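Local structure of putative sarcosine dimethylglycine methyltransferase (Galdieria sulphuraria, 2O57) at residues Phe35-Trp40 and Ala91-Ala96; Glu52-Asp57 and Tyr242-Ala247; Ala96-Val101 and Lys119-Tyr124; Pro164-Val169 and Gly215-Leu220; Ser254-Phe259 and Glu263-Met268. The protein probably transfers methyl groups from S-adenosylmethionine to sarcosine and dimethylglycine. All coordinates share one frame; numbering follows the deposited sequence.

Contacts 1 and 3 lie side by side, their centres about 10 Å apart, and share Ala96 on helix 95-104: contact 1 sets the glycine-rich turn against helix 27-40, contact 3 sets the following helix 95-104 against helix 115-128. Contacts 2 and 5 each use one of the C-terminal helices, 235-251 and 262-280, which meet where Val245 touches Met268, and both touch contact 1 through helix 27-40. Contact 4 sits apart, on the opposite side of the chain's centre from the others, about 34 Å centre to centre from contact 5. Contacts 3 and 4 follow each other inside the loop that contact 2 closes, so residues 52-57 and 242-247 bracket much of the Rossmann-like methyltransferase core.

Contact 1 of 5, residues Phe35-Trp40 and Ala91-Ala96; sequences FYFHVW and AGYGGA
Phe37 and Tyr93 make this contact by themselves, ring against ring. The Phe37 ring leaves helix 27-40 with CG anti to the backbone N (chi1 -174°), and this brings its CD1 corner over one face of Tyr93, off towards the rim. Phe37 CD1 lies 3.6 Å from Tyr93 CZ and 3.7 Å from Tyr93 CE2, while Phe37 CB stands 3.9 Å from Tyr93 OH. The planes are inclined at 44° with centroids 5.0 Å apart, an oblique pairing, and the two side chains cross at about a right angle. Tyr93 holds CG anti to its carbonyl carbon (chi1 -62°), which sends the ring out of a type II' turn, Ala91 to Gly94, towards Phe37. Gly94 then occupies the N-cap of helix 95-104. The turn carries glycines of a Rossmann-type pattern, consistent with the cofactor-binding loop of methyltransferases of this fold, and Asp44 accepts from both Tyr93 N and Gly95 N. Arg120 of helix 115-128 forms a cation-pi pair with Phe37 and also touches Tyr93. The chemistry between the two segments is therefore apolar and aromatic, a dispersion contact that sets helix 27-40 against the glycine-rich turn without fixing a ring by a directed bond.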
# COMPACT_ATOMS: atom_id res chain seq x y z
N PHE A 35 5.79 26.52 -11.77
CA PHE A 35 6.65 26.22 -10.62
C PHE A 35 7.23 24.82 -10.72
O PHE A 35 8.42 24.66 -10.63
CB PHE A 35 5.94 26.42 -9.27
CG PHE A 35 6.71 25.81 -8.10
CD1 PHE A 35 7.88 26.43 -7.61
CD2 PHE A 35 6.27 24.64 -7.49
CE1 PHE A 35 8.61 25.86 -6.53
CE2 PHE A 35 6.97 24.06 -6.43
CZ PHE A 35 8.15 24.67 -5.95
N TYR A 36 6.39 23.80 -10.90
CA TYR A 36 6.92 22.43 -10.97
C TYR A 36 7.83 22.23 -12.18
O TYR A 36 8.91 21.60 -12.10
CB TYR A 36 5.77 21.45 -11.08
CG TYR A 36 5.12 21.11 -9.76
CD1 TYR A 36 5.71 20.19 -8.88
CD2 TYR A 36 3.92 21.73 -9.38
CE1 TYR A 36 5.09 19.85 -7.67
CE2 TYR A 36 3.30 21.41 -8.16
CZ TYR A 36 3.89 20.46 -7.33
OH TYR A 36 3.28 20.13 -6.14
N PHE A 37 7.41 22.76 -13.32
CA PHE A 37 8.27 22.68 -14.49
C PHE A 37 9.60 23.40 -14.26
O PHE A 37 10.63 22.95 -14.71
CB PHE A 37 7.53 23.23 -15.75
CG PHE A 37 8.30 23.05 -17.02
CD1 PHE A 37 8.32 21.81 -17.66
CD2 PHE A 37 9.03 24.11 -17.55
CE1 PHE A 37 9.06 21.65 -18.88
CE2 PHE A 37 9.75 23.96 -18.74
CZ PHE A 37 9.77 22.72 -19.40
N HIS A 38 9.60 24.53 -13.56
CA HIS A 38 10.84 25.31 -13.37
C HIS A 38 11.87 24.46 -12.64
O HIS A 38 13.04 24.50 -12.95
CB HIS A 38 10.56 26.57 -12.57
CG HIS A 38 11.79 27.35 -12.17
ND1 HIS A 38 12.53 28.09 -13.07
CD2 HIS A 38 12.41 27.48 -10.97
CE1 HIS A 38 13.55 28.66 -12.44
NE2 HIS A 38 13.50 28.30 -11.17
N VAL A 39 11.42 23.69 -11.65
CA VAL A 39 12.37 22.95 -10.81
C VAL A 39 12.68 21.58 -11.39
O VAL A 39 13.84 21.17 -11.45
CB VAL A 39 11.87 22.87 -9.32
CG1 VAL A 39 12.89 22.11 -8.42
CG2 VAL A 39 11.57 24.29 -8.74
N TRP A 40 11.66 20.88 -11.87
CA TRP A 40 11.78 19.47 -12.25
C TRP A 40 11.55 19.20 -13.76
O TRP A 40 11.57 18.03 -14.20
CB TRP A 40 10.82 18.62 -11.40
CG TRP A 40 11.20 18.68 -9.92
CD1 TRP A 40 12.26 18.07 -9.32
CD2 TRP A 40 10.51 19.41 -8.89
NE1 TRP A 40 12.29 18.38 -7.97
CE2 TRP A 40 11.21 19.19 -7.68
CE3 TRP A 40 9.35 20.21 -8.87
CZ2 TRP A 40 10.80 19.75 -6.47
CZ3 TRP A 40 8.95 20.79 -7.65
CH2 TRP A 40 9.66 20.54 -6.47
N ALA A 91 -1.38 12.41 -18.23
CA ALA A 91 0.04 12.11 -18.43
C ALA A 91 1.06 13.26 -18.19
O ALA A 91 2.26 13.02 -18.13
CB ALA A 91 0.21 11.51 -19.82
N GLY A 92 0.59 14.51 -18.13
CA GLY A 92 1.46 15.68 -17.90
C GLY A 92 2.44 15.78 -19.04
O GLY A 92 2.06 15.74 -20.21
N TYR A 93 3.72 15.89 -18.71
CA TYR A 93 4.78 15.99 -19.69
C TYR A 93 5.25 14.65 -20.22
O TYR A 93 6.15 14.62 -21.08
CB TYR A 93 5.98 16.79 -19.17
CG TYR A 93 5.62 18.23 -18.85
CD1 TYR A 93 5.41 19.15 -19.88
CD2 TYR A 93 5.47 18.66 -17.52
CE1 TYR A 93 5.06 20.48 -19.60
CE2 TYR A 93 5.11 20.00 -17.22
CZ TYR A 93 4.92 20.90 -18.28
OH TYR A 93 4.59 22.22 -18.06
N GLY A 94 4.67 13.57 -19.71
CA GLY A 94 4.90 12.25 -20.27
C GLY A 94 6.00 11.49 -19.55
O GLY A 94 6.49 10.49 -20.05
N GLY A 95 6.39 11.97 -18.37
CA GLY A 95 7.50 11.38 -17.64
C GLY A 95 7.29 9.90 -17.33
O GLY A 95 8.21 9.09 -17.53
N ALA A 96 6.10 9.56 -16.80
CA ALA A 96 5.76 8.17 -16.47
C ALA A 96 5.76 7.33 -17.71
O ALA A 96 6.16 6.18 -17.65
CB ALA A 96 4.40 8.09 -15.83

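Contact 2 of 5, residues Glu52-Asp57 and Tyr242-Ala247; sequences EPVDQD and YSKVKA
Lys244 NZ grips the carbonyls of the 52-57 loop, donating to Asp57 O at 2.8 Å and to Val54 O at 3.0 Å. The Val54 bond lies in the carbonyl plane, on a lone pair; the donor to Asp57 O is tilted 27° from that plane. Val54 O also accepts from Asp57 N, and Asp55 O stands 3.1 Å from Lys244 NZ. Here the chain turns through a short 3-10 segment, 54-56, and the lysine is held by a carbonyl at its start (Val54) and one just past its end (Asp57). Helix 235-251, which carries Lys244, is thereby joined to the loop leading into helix 59-76. With an alanine at Lys244, the carbonyls of Val54 and Asp57 would probably lose their shared donor and the loop could shift away from the helix. The carboxylate of Asp57 is used differently, in a salt bridge with Arg65 and a bond from Lys51 N. Farther out, the Lys244 chain, bent at chi2 and chi3 (-76° and -69°), lays its CD 3.9 Å from Val54 CG1. Lys244 CG is 4.0 Å from Val54 CG1, a methyl held anti to the backbone N. Tyr50 and Ile59 also touch the Lys244 side chain.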
# COMPACT_ATOMS: atom_id res chain seq x y z
N GLU A 52 13.28 8.79 5.77
CA GLU A 52 13.76 9.61 6.92
C GLU A 52 15.28 9.71 6.97
O GLU A 52 15.95 8.74 6.61
CB GLU A 52 13.26 9.01 8.24
CG GLU A 52 11.76 9.10 8.37
CD GLU A 52 11.28 10.48 8.86
OE1 GLU A 52 12.12 11.41 8.99
OE2 GLU A 52 10.06 10.62 9.10
N PRO A 53 15.84 10.89 7.39
CA PRO A 53 15.17 12.16 7.72
C PRO A 53 14.66 12.88 6.46
O PRO A 53 15.42 13.18 5.51
CB PRO A 53 16.25 12.98 8.44
CG PRO A 53 17.59 12.39 7.95
CD PRO A 53 17.31 10.94 7.57
N VAL A 54 13.35 13.09 6.45
CA VAL A 54 12.66 13.60 5.29
C VAL A 54 13.24 14.96 4.85
O VAL A 54 13.30 15.26 3.65
CB VAL A 54 11.14 13.67 5.56
CG1 VAL A 54 10.42 14.32 4.42
CG2 VAL A 54 10.57 12.26 5.80
N ASP A 55 13.69 15.77 5.80
CA ASP A 55 14.22 17.11 5.45
C ASP A 55 15.49 16.99 4.57
O ASP A 55 15.76 17.88 3.75
CB ASP A 55 14.49 17.94 6.71
CG ASP A 55 15.74 17.53 7.41
OD1 ASP A 55 15.71 16.53 8.16
OD2 ASP A 55 16.78 18.18 7.19
N GLN A 56 16.20 15.86 4.67
CA GLN A 56 17.40 15.56 3.86
C GLN A 56 17.11 14.87 2.51
O GLN A 56 18.00 14.80 1.64
CB GLN A 56 18.38 14.67 4.63
CG GLN A 56 18.98 15.27 5.87
CD GLN A 56 19.68 16.56 5.57
OE1 GLN A 56 20.60 16.61 4.75
NE2 GLN A 56 19.24 17.63 6.21
N ASP A 57 15.90 14.35 2.36
CA ASP A 57 15.51 13.61 1.17
C ASP A 57 15.17 14.59 0.04
O ASP A 57 14.94 15.76 0.28
CB ASP A 57 14.33 12.68 1.50
CG ASP A 57 14.18 11.52 0.51
OD1 ASP A 57 15.11 11.24 -0.25
OD2 ASP A 57 13.13 10.87 0.52
N TYR A 242 3.79 17.35 0.59
CA TYR A 242 3.35 18.73 0.54
C TYR A 242 4.18 19.67 1.42
O TYR A 242 4.41 20.81 1.00
CB TYR A 242 1.85 18.82 0.78
CG TYR A 242 1.11 18.28 -0.42
CD1 TYR A 242 1.38 18.78 -1.71
CD2 TYR A 242 0.19 17.26 -0.29
CE1 TYR A 242 0.72 18.28 -2.83
CE2 TYR A 242 -0.49 16.75 -1.43
CZ TYR A 242 -0.22 17.26 -2.66
OH TYR A 242 -0.89 16.77 -3.75
N SER A 243 4.70 19.16 2.55
CA SER A 243 5.68 19.92 3.35
C SER A 243 6.97 20.21 2.55
O SER A 243 7.49 21.36 2.56
CB SER A 243 6.04 19.13 4.65
OG SER A 243 4.89 18.99 5.45
N LYS A 244 7.51 19.20 1.85
CA LYS A 244 8.70 19.41 1.02
C LYS A 244 8.43 20.35 -0.16
O LYS A 244 9.27 21.21 -0.50
CB LYS A 244 9.22 18.07 0.49
CG LYS A 244 9.66 17.07 1.59
CD LYS A 244 10.97 17.42 2.18
CE LYS A 244 12.08 17.21 1.18
NZ LYS A 244 13.39 17.55 1.74
N VAL A 245 7.28 20.20 -0.81
CA VAL A 245 6.95 21.12 -1.90
C VAL A 245 6.84 22.57 -1.39
O VAL A 245 7.35 23.53 -2.05
CB VAL A 245 5.67 20.69 -2.64
CG1 VAL A 245 5.29 21.78 -3.65
CG2 VAL A 245 5.89 19.34 -3.38
N LYS A 246 6.22 22.76 -0.22
CA LYS A 246 6.13 24.10 0.37
C LYS A 246 7.50 24.69 0.66
O LYS A 246 7.72 25.89 0.45
CB LYS A 246 5.26 24.10 1.63
CG LYS A 246 4.95 25.53 2.14
CD LYS A 246 3.92 25.53 3.31
CE LYS A 246 4.57 24.97 4.52
NZ LYS A 246 5.44 26.05 5.15
N ALA A 247 8.42 23.85 1.17
CA ALA A 247 9.79 24.29 1.45
C ALA A 247 10.47 24.74 0.14
O ALA A 247 11.16 25.75 0.11
CB ALA A 247 10.59 23.14 2.12

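Contact 3 of 5, residues Ala96-Val101 and Lys119-Tyr124; sequences AARFLV and KRNEEY
Tyr124 CB sits over one face of the Arg98 guanidinium, displaced towards its rim and 3.4 Å from Arg98 NH1, while Asn121 OD1 meets the group at its edge, near the plane. The bond from Arg98 NH1 to Asn121 OD1 is weak, 3.1 Å long with an N-H...acceptor angle of 124°, and the amide stands almost perpendicular to the guanidinium. Against the Tyr124 ring the guanidinium is inclined by 58°, with Arg98 NH2 3.8 Å from Tyr124 CD2. The arginine chain turns at chi3 (-63°), which swings the flat end across to helix 115-128. There NH1 also donates to Asn125 OD1, its stronger partner, and NH2 to Tyr93 O, so the buried group is gripped by two asparagines of helix 115-128 and by a carbonyl of the turn ahead of its own helix. Helices 95-104 and 115-128 flank strand 107-112 in the sequence, successive helices of the Rossmann-like alternation. Ala97 and Asn121 pack on Cys110 of that strand, and Arg98 reaches Ile134 on strand 134-138 at one edge of the sheet.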
# COMPACT_ATOMS: atom_id res chain seq x y z
N ALA A 96 6.10 9.56 -16.80
CA ALA A 96 5.76 8.17 -16.47
C ALA A 96 5.76 7.33 -17.71
O ALA A 96 6.16 6.18 -17.65
CB ALA A 96 4.40 8.09 -15.83
N ALA A 97 5.23 7.86 -18.82
CA ALA A 97 5.14 7.10 -20.05
C ALA A 97 6.54 6.74 -20.53
O ALA A 97 6.80 5.58 -20.87
CB ALA A 97 4.39 7.87 -21.13
N ARG A 98 7.45 7.71 -20.53
CA ARG A 98 8.84 7.43 -20.88
C ARG A 98 9.49 6.44 -19.93
O ARG A 98 10.17 5.52 -20.39
CB ARG A 98 9.68 8.71 -21.01
CG ARG A 98 9.31 9.47 -22.33
CD ARG A 98 10.11 10.77 -22.50
NE ARG A 98 9.82 11.75 -21.43
CZ ARG A 98 8.81 12.62 -21.42
NH1 ARG A 98 7.93 12.64 -22.43
NH2 ARG A 98 8.69 13.50 -20.39
N PHE A 99 9.28 6.61 -18.62
CA PHE A 99 9.75 5.64 -17.59
C PHE A 99 9.27 4.20 -17.88
O PHE A 99 10.07 3.25 -17.91
CB PHE A 99 9.28 6.10 -16.21
CG PHE A 99 9.47 5.09 -15.11
CD1 PHE A 99 10.71 4.98 -14.47
CD2 PHE A 99 8.42 4.27 -14.69
CE1 PHE A 99 10.89 4.05 -13.44
CE2 PHE A 99 8.59 3.35 -13.65
CZ PHE A 99 9.81 3.24 -13.02
N LEU A 100 7.98 4.03 -18.12
CA LEU A 100 7.44 2.69 -18.39
C LEU A 100 7.94 2.06 -19.71
O LEU A 100 8.21 0.84 -19.80
CB LEU A 100 5.91 2.74 -18.34
CG LEU A 100 5.26 3.06 -16.98
CD1 LEU A 100 3.75 3.13 -17.22
CD2 LEU A 100 5.59 1.98 -15.95
N VAL A 101 8.02 2.89 -20.75
CA VAL A 101 8.49 2.43 -22.06
C VAL A 101 9.97 1.96 -21.94
O VAL A 101 10.28 0.83 -22.35
CB VAL A 101 8.30 3.51 -23.17
CG1 VAL A 101 9.04 3.11 -24.48
CG2 VAL A 101 6.80 3.78 -23.41
N LYS A 119 2.14 19.19 -26.23
CA LYS A 119 3.14 19.52 -27.23
C LYS A 119 4.56 19.26 -26.72
O LYS A 119 5.40 18.68 -27.46
CB LYS A 119 2.97 20.96 -27.73
CG LYS A 119 1.65 21.19 -28.48
CD LYS A 119 1.54 20.34 -29.79
CE LYS A 119 0.68 21.00 -30.86
NZ LYS A 119 -0.82 21.01 -30.63
N ARG A 120 4.84 19.64 -25.47
CA ARG A 120 6.18 19.37 -24.88
C ARG A 120 6.46 17.90 -24.75
O ARG A 120 7.58 17.48 -25.00
CB ARG A 120 6.36 20.03 -23.50
CG ARG A 120 6.52 21.47 -23.60
CD ARG A 120 7.03 22.09 -22.35
NE ARG A 120 6.68 23.49 -22.43
CZ ARG A 120 6.36 24.26 -21.40
NH1 ARG A 120 6.33 23.77 -20.17
NH2 ARG A 120 6.03 25.53 -21.63
N ASN A 121 5.45 17.13 -24.28
CA ASN A 121 5.48 15.67 -24.24
C ASN A 121 5.95 15.06 -25.59
O ASN A 121 6.93 14.31 -25.64
CB ASN A 121 4.09 15.15 -23.82
CG ASN A 121 4.10 13.67 -23.44
OD1 ASN A 121 5.12 12.97 -23.63
ND2 ASN A 121 2.94 13.15 -22.96
N GLU A 122 5.26 15.40 -26.68
CA GLU A 122 5.66 14.92 -28.02
C GLU A 122 7.12 15.30 -28.33
O GLU A 122 7.86 14.49 -28.87
CB GLU A 122 4.73 15.48 -29.12
CG GLU A 122 3.29 15.00 -29.03
CD GLU A 122 2.38 15.59 -30.11
OE1 GLU A 122 2.32 16.83 -30.27
OE2 GLU A 122 1.71 14.80 -30.79
N GLU A 123 7.52 16.52 -27.98
CA GLU A 123 8.89 17.01 -28.25
C GLU A 123 9.90 16.13 -27.52
O GLU A 123 10.87 15.66 -28.14
CB GLU A 123 9.06 18.49 -27.84
CG GLU A 123 8.37 19.49 -28.79
CD GLU A 123 8.24 20.97 -28.26
OE1 GLU A 123 8.61 21.25 -27.09
OE2 GLU A 123 7.74 21.83 -29.03
N TYR A 124 9.66 15.90 -26.22
CA TYR A 124 10.50 15.00 -25.40
C TYR A 124 10.57 13.59 -25.97
O TYR A 124 11.64 13.00 -25.99
CB TYR A 124 10.03 14.90 -23.94
CG TYR A 124 10.13 16.18 -23.16
CD1 TYR A 124 11.29 16.94 -23.18
CD2 TYR A 124 9.04 16.64 -22.43
CE1 TYR A 124 11.38 18.14 -22.47
CE2 TYR A 124 9.11 17.81 -21.72
CZ TYR A 124 10.26 18.56 -21.74
OH TYR A 124 10.30 19.75 -21.06

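Contact 4 of 5, residues Pro164-Val169 and Gly215-Leu220; sequences PDKLKV and GLYRSL
Lys166 runs from helix 166-176 along two residues of helix 214-223. Its CB begins against Leu220, 3.5 Å from the CD1 methyl. After the bend at chi2 (-84°) the chain heads for Tyr217, where Lys166 CD lies 3.7 Å from Tyr217 CE1 and 3.5 Å from Tyr217 OH, approaching the ring obliquely. Lys166 CE comes closest to the phenol, 3.0 Å from Tyr217 OH. A second bend, at chi4 (-67°), carries NZ back to its own side of the contact, to a hydrogen bond with Ser163 O just ahead of the segment and a weaker one with Phe160 O. The lysine thus serves the opposing helix with its methylenes and spends its charge on backbone carbonyls. Both helices belong to the alpha/beta layering of the methyltransferase fold: helix 166-176 comes ahead of strand 181-190 in the chain, and helix 214-223 precedes the edge strand 226-233. Asp165 holds the N-cap of the first helix, its OD2 accepting from Lys168 N at 3.2 Å, from above the carboxylate plane. Beside the lysine, Leu220 CD2 meets Leu167 CD1 at 3.8 Å and Leu167 CB at 3.9 Å, so one branch of Leu220 goes to each neighbour. Tyr217 OH is hydrogen-bonded to Asp187 OD2 on strand 181-190, and its ring meets Phe170 edge-to-face.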
# COMPACT_ATOMS: atom_id res chain seq x y z
N PRO A 164 -14.47 16.06 -12.09
CA PRO A 164 -15.79 15.79 -11.57
C PRO A 164 -16.32 14.53 -12.28
O PRO A 164 -15.61 13.92 -13.12
CB PRO A 164 -16.59 17.04 -11.94
CG PRO A 164 -15.90 17.60 -13.18
CD PRO A 164 -14.45 17.11 -13.13
N ASP A 165 -17.54 14.15 -11.96
CA ASP A 165 -18.14 12.97 -12.52
C ASP A 165 -17.22 11.76 -12.44
O ASP A 165 -16.85 11.18 -13.44
CB ASP A 165 -18.63 13.22 -13.93
CG ASP A 165 -19.77 12.31 -14.30
OD1 ASP A 165 -20.43 12.59 -15.32
OD2 ASP A 165 -20.00 11.33 -13.55
N LYS A 166 -16.87 11.39 -11.21
CA LYS A 166 -16.05 10.19 -10.94
C LYS A 166 -16.68 8.91 -11.48
O LYS A 166 -15.95 8.03 -11.93
CB LYS A 166 -15.74 10.05 -9.44
CG LYS A 166 -15.04 11.25 -8.77
CD LYS A 166 -13.53 11.25 -8.93
CE LYS A 166 -12.86 12.23 -7.94
NZ LYS A 166 -13.20 13.64 -8.25
N LEU A 167 -18.02 8.79 -11.43
CA LEU A 167 -18.66 7.61 -12.00
C LEU A 167 -18.34 7.51 -13.50
O LEU A 167 -17.99 6.46 -13.99
CB LEU A 167 -20.19 7.57 -11.77
CG LEU A 167 -20.93 6.36 -12.40
CD1 LEU A 167 -20.36 4.99 -11.94
CD2 LEU A 167 -22.50 6.41 -12.27
N LYS A 168 -18.51 8.59 -14.24
CA LYS A 168 -18.20 8.57 -15.67
C LYS A 168 -16.72 8.22 -15.98
O LYS A 168 -16.46 7.45 -16.90
CB LYS A 168 -18.62 9.89 -16.33
CG LYS A 168 -18.47 9.92 -17.85
CD LYS A 168 -19.24 8.79 -18.54
CE LYS A 168 -19.16 8.99 -20.06
NZ LYS A 168 -19.78 7.86 -20.76
N VAL A 169 -15.79 8.74 -15.16
CA VAL A 169 -14.35 8.37 -15.22
C VAL A 169 -14.19 6.85 -15.13
O VAL A 169 -13.59 6.23 -16.01
CB VAL A 169 -13.52 9.04 -14.09
CG1 VAL A 169 -12.04 8.61 -14.14
CG2 VAL A 169 -13.65 10.57 -14.18
N GLY A 215 -13.00 4.20 -0.37
CA GLY A 215 -14.31 3.53 -0.33
C GLY A 215 -15.15 3.90 -1.54
O GLY A 215 -15.79 3.03 -2.16
N LEU A 216 -15.16 5.19 -1.89
CA LEU A 216 -15.95 5.63 -3.06
C LEU A 216 -15.41 5.02 -4.37
O LEU A 216 -16.18 4.49 -5.17
CB LEU A 216 -16.00 7.15 -3.19
CG LEU A 216 -16.69 7.73 -4.44
CD1 LEU A 216 -18.19 7.37 -4.58
CD2 LEU A 216 -16.51 9.28 -4.41
N TYR A 217 -14.11 5.15 -4.58
CA TYR A 217 -13.48 4.59 -5.78
C TYR A 217 -13.75 3.08 -5.92
O TYR A 217 -14.03 2.59 -7.02
CB TYR A 217 -11.98 4.89 -5.79
CG TYR A 217 -11.65 6.35 -6.12
CD1 TYR A 217 -12.66 7.32 -6.22
CD2 TYR A 217 -10.34 6.75 -6.33
CE1 TYR A 217 -12.34 8.68 -6.52
CE2 TYR A 217 -10.02 8.09 -6.65
CZ TYR A 217 -11.03 9.04 -6.73
OH TYR A 217 -10.68 10.37 -7.04
N ARG A 218 -13.67 2.35 -4.81
CA ARG A 218 -13.94 0.90 -4.85
C ARG A 218 -15.38 0.61 -5.29
O ARG A 218 -15.63 -0.30 -6.11
CB ARG A 218 -13.67 0.28 -3.48
CG ARG A 218 -13.98 -1.23 -3.37
CD ARG A 218 -13.41 -1.79 -2.02
NE ARG A 218 -14.18 -1.24 -0.90
CZ ARG A 218 -14.03 -1.57 0.38
NH1 ARG A 218 -13.13 -2.48 0.75
NH2 ARG A 218 -14.81 -1.01 1.29
N SER A 219 -16.33 1.39 -4.74
CA SER A 219 -17.75 1.26 -5.04
C SER A 219 -18.04 1.58 -6.51
O SER A 219 -18.73 0.84 -7.21
CB SER A 219 -18.57 2.21 -4.15
OG SER A 219 -19.93 2.17 -4.55
N LEU A 220 -17.52 2.71 -6.98
CA LEU A 220 -17.66 3.10 -8.40
C LEU A 220 -17.01 2.08 -9.31
O LEU A 220 -17.62 1.65 -10.29
CB LEU A 220 -17.07 4.49 -8.65
CG LEU A 220 -17.73 5.70 -7.96
CD1 LEU A 220 -16.91 6.98 -8.22
CD2 LEU A 220 -19.18 5.88 -8.45

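Contact 5 of 5, residues Ser254-Phe259 and Glu263-Met268; sequences SEIASF and EFQANM
Gln265 reaches across from helix 262-280 and crosses the Ile256 side chain obliquely, its terminal amide lying against the CG1-CD1 arm. Gln265 NE2 is 3.6 Å from Ile256 CG1 and 4.0 Å from Ile256 CD1, and the amide carbon CD is likewise 4.0 Å from Ile256 CD1. The glutamine chain is extended beyond CG (chi2 -179°), which carries the amide the full distance from its helix. Ile256 answers with CG1 set between the backbone N and the carbonyl carbon (chi1 66°), turning the longer branch towards the amide. Ala257 also meets Gln265 NE2, with its CA 3.7 Å and its CB 3.9 Å away. A short loop joins the weakly bonded helix 253-256 to helix 262-280, and Ile256 also packs on Phe35 and His38 of helix 27-40 and on Leu249. Replacing Ile256 by an alanine is likely to open a gap beside the Gln265 amide and leave it freer to turn. OE1 accepts from Ser253 OG, just before residues 254-259, and NE2 donates to Cys260 O in the link between the segments. The buried amide thus has a partner at each end, and offers Ile256 and Ala257 van der Waals contact alone.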
# COMPACT_ATOMS: atom_id res chain seq x y z
N SER A 254 12.03 34.22 -4.88
CA SER A 254 12.47 35.39 -5.66
C SER A 254 12.82 34.98 -7.11
O SER A 254 12.50 35.69 -8.06
CB SER A 254 13.61 36.11 -4.94
OG SER A 254 14.70 35.24 -4.81
N GLU A 255 13.43 33.80 -7.26
CA GLU A 255 13.84 33.24 -8.54
C GLU A 255 12.66 33.07 -9.54
O GLU A 255 12.81 33.23 -10.75
CB GLU A 255 14.52 31.92 -8.22
CG GLU A 255 15.02 31.07 -9.34
CD GLU A 255 15.54 29.74 -8.81
OE1 GLU A 255 16.24 29.76 -7.78
OE2 GLU A 255 15.26 28.69 -9.41
N ILE A 256 11.47 32.80 -9.02
CA ILE A 256 10.30 32.50 -9.86
C ILE A 256 9.28 33.65 -9.92
O ILE A 256 8.25 33.56 -10.63
CB ILE A 256 9.57 31.22 -9.32
CG1 ILE A 256 8.98 31.50 -7.92
CG2 ILE A 256 10.52 30.01 -9.33
CD1 ILE A 256 8.22 30.32 -7.33
N ALA A 257 9.56 34.73 -9.20
CA ALA A 257 8.51 35.75 -8.91
C ALA A 257 8.03 36.51 -10.14
O ALA A 257 6.93 37.13 -10.13
CB ALA A 257 9.00 36.72 -7.90
N SER A 258 8.82 36.49 -11.21
CA SER A 258 8.36 37.13 -12.47
C SER A 258 7.22 36.34 -13.15
O SER A 258 6.37 36.94 -13.83
CB SER A 258 9.52 37.37 -13.47
OG SER A 258 10.06 36.13 -13.93
N PHE A 259 7.20 35.02 -12.99
CA PHE A 259 6.22 34.18 -13.70
C PHE A 259 5.32 33.38 -12.77
O PHE A 259 4.31 32.85 -13.22
CB PHE A 259 6.89 33.27 -14.73
CG PHE A 259 7.93 32.33 -14.13
CD1 PHE A 259 7.55 31.13 -13.55
CD2 PHE A 259 9.30 32.65 -14.20
CE1 PHE A 259 8.51 30.25 -13.03
CE2 PHE A 259 10.27 31.76 -13.67
CZ PHE A 259 9.87 30.60 -13.10
N GLU A 263 1.40 37.04 -5.33
CA GLU A 263 0.05 36.68 -4.91
C GLU A 263 -0.24 35.20 -5.20
O GLU A 263 -0.88 34.49 -4.38
CB GLU A 263 -1.01 37.56 -5.56
CG GLU A 263 -1.08 38.96 -4.93
CD GLU A 263 -2.08 39.86 -5.60
OE1 GLU A 263 -3.16 39.38 -6.01
OE2 GLU A 263 -1.80 41.08 -5.65
N PHE A 264 0.23 34.74 -6.35
CA PHE A 264 0.08 33.33 -6.65
C PHE A 264 0.78 32.47 -5.59
O PHE A 264 0.24 31.44 -5.15
CB PHE A 264 0.61 32.97 -8.04
CG PHE A 264 0.85 31.50 -8.19
CD1 PHE A 264 -0.23 30.64 -8.37
CD2 PHE A 264 2.12 30.96 -8.07
CE1 PHE A 264 -0.05 29.27 -8.47
CE2 PHE A 264 2.32 29.60 -8.16
CZ PHE A 264 1.24 28.74 -8.35
N GLN A 265 1.99 32.86 -5.21
CA GLN A 265 2.81 32.08 -4.28
C GLN A 265 2.11 31.97 -2.94
O GLN A 265 2.06 30.89 -2.35
CB GLN A 265 4.19 32.70 -4.08
CG GLN A 265 5.08 32.56 -5.30
CD GLN A 265 6.46 33.15 -5.08
OE1 GLN A 265 7.07 32.95 -4.03
NE2 GLN A 265 6.96 33.90 -6.08
N ALA A 266 1.55 33.08 -2.49
CA ALA A 266 0.84 33.10 -1.21
C ALA A 266 -0.36 32.14 -1.27
O ALA A 266 -0.52 31.36 -0.34
CB ALA A 266 0.45 34.54 -0.82
N ASN A 267 -1.13 32.15 -2.36
CA ASN A 267 -2.28 31.24 -2.56
C ASN A 267 -1.86 29.78 -2.63
O ASN A 267 -2.54 28.90 -2.06
CB ASN A 267 -3.05 31.54 -3.87
CG ASN A 267 -3.81 32.88 -3.83
OD1 ASN A 267 -4.22 33.34 -2.78
ND2 ASN A 267 -4.01 33.49 -5.01
N MSE A 268 -0.78 29.50 -3.36
CA MSE A 268 -0.25 28.11 -3.43
C MSE A 268 0.16 27.60 -2.04
O MSE A 268 -0.19 26.50 -1.66
CB MSE A 268 0.93 28.00 -4.38
CG MSE A 268 1.29 26.48 -4.64
SE MSE A 268 2.64 26.27 -5.97
CE MSE A 268 3.05 24.41 -5.58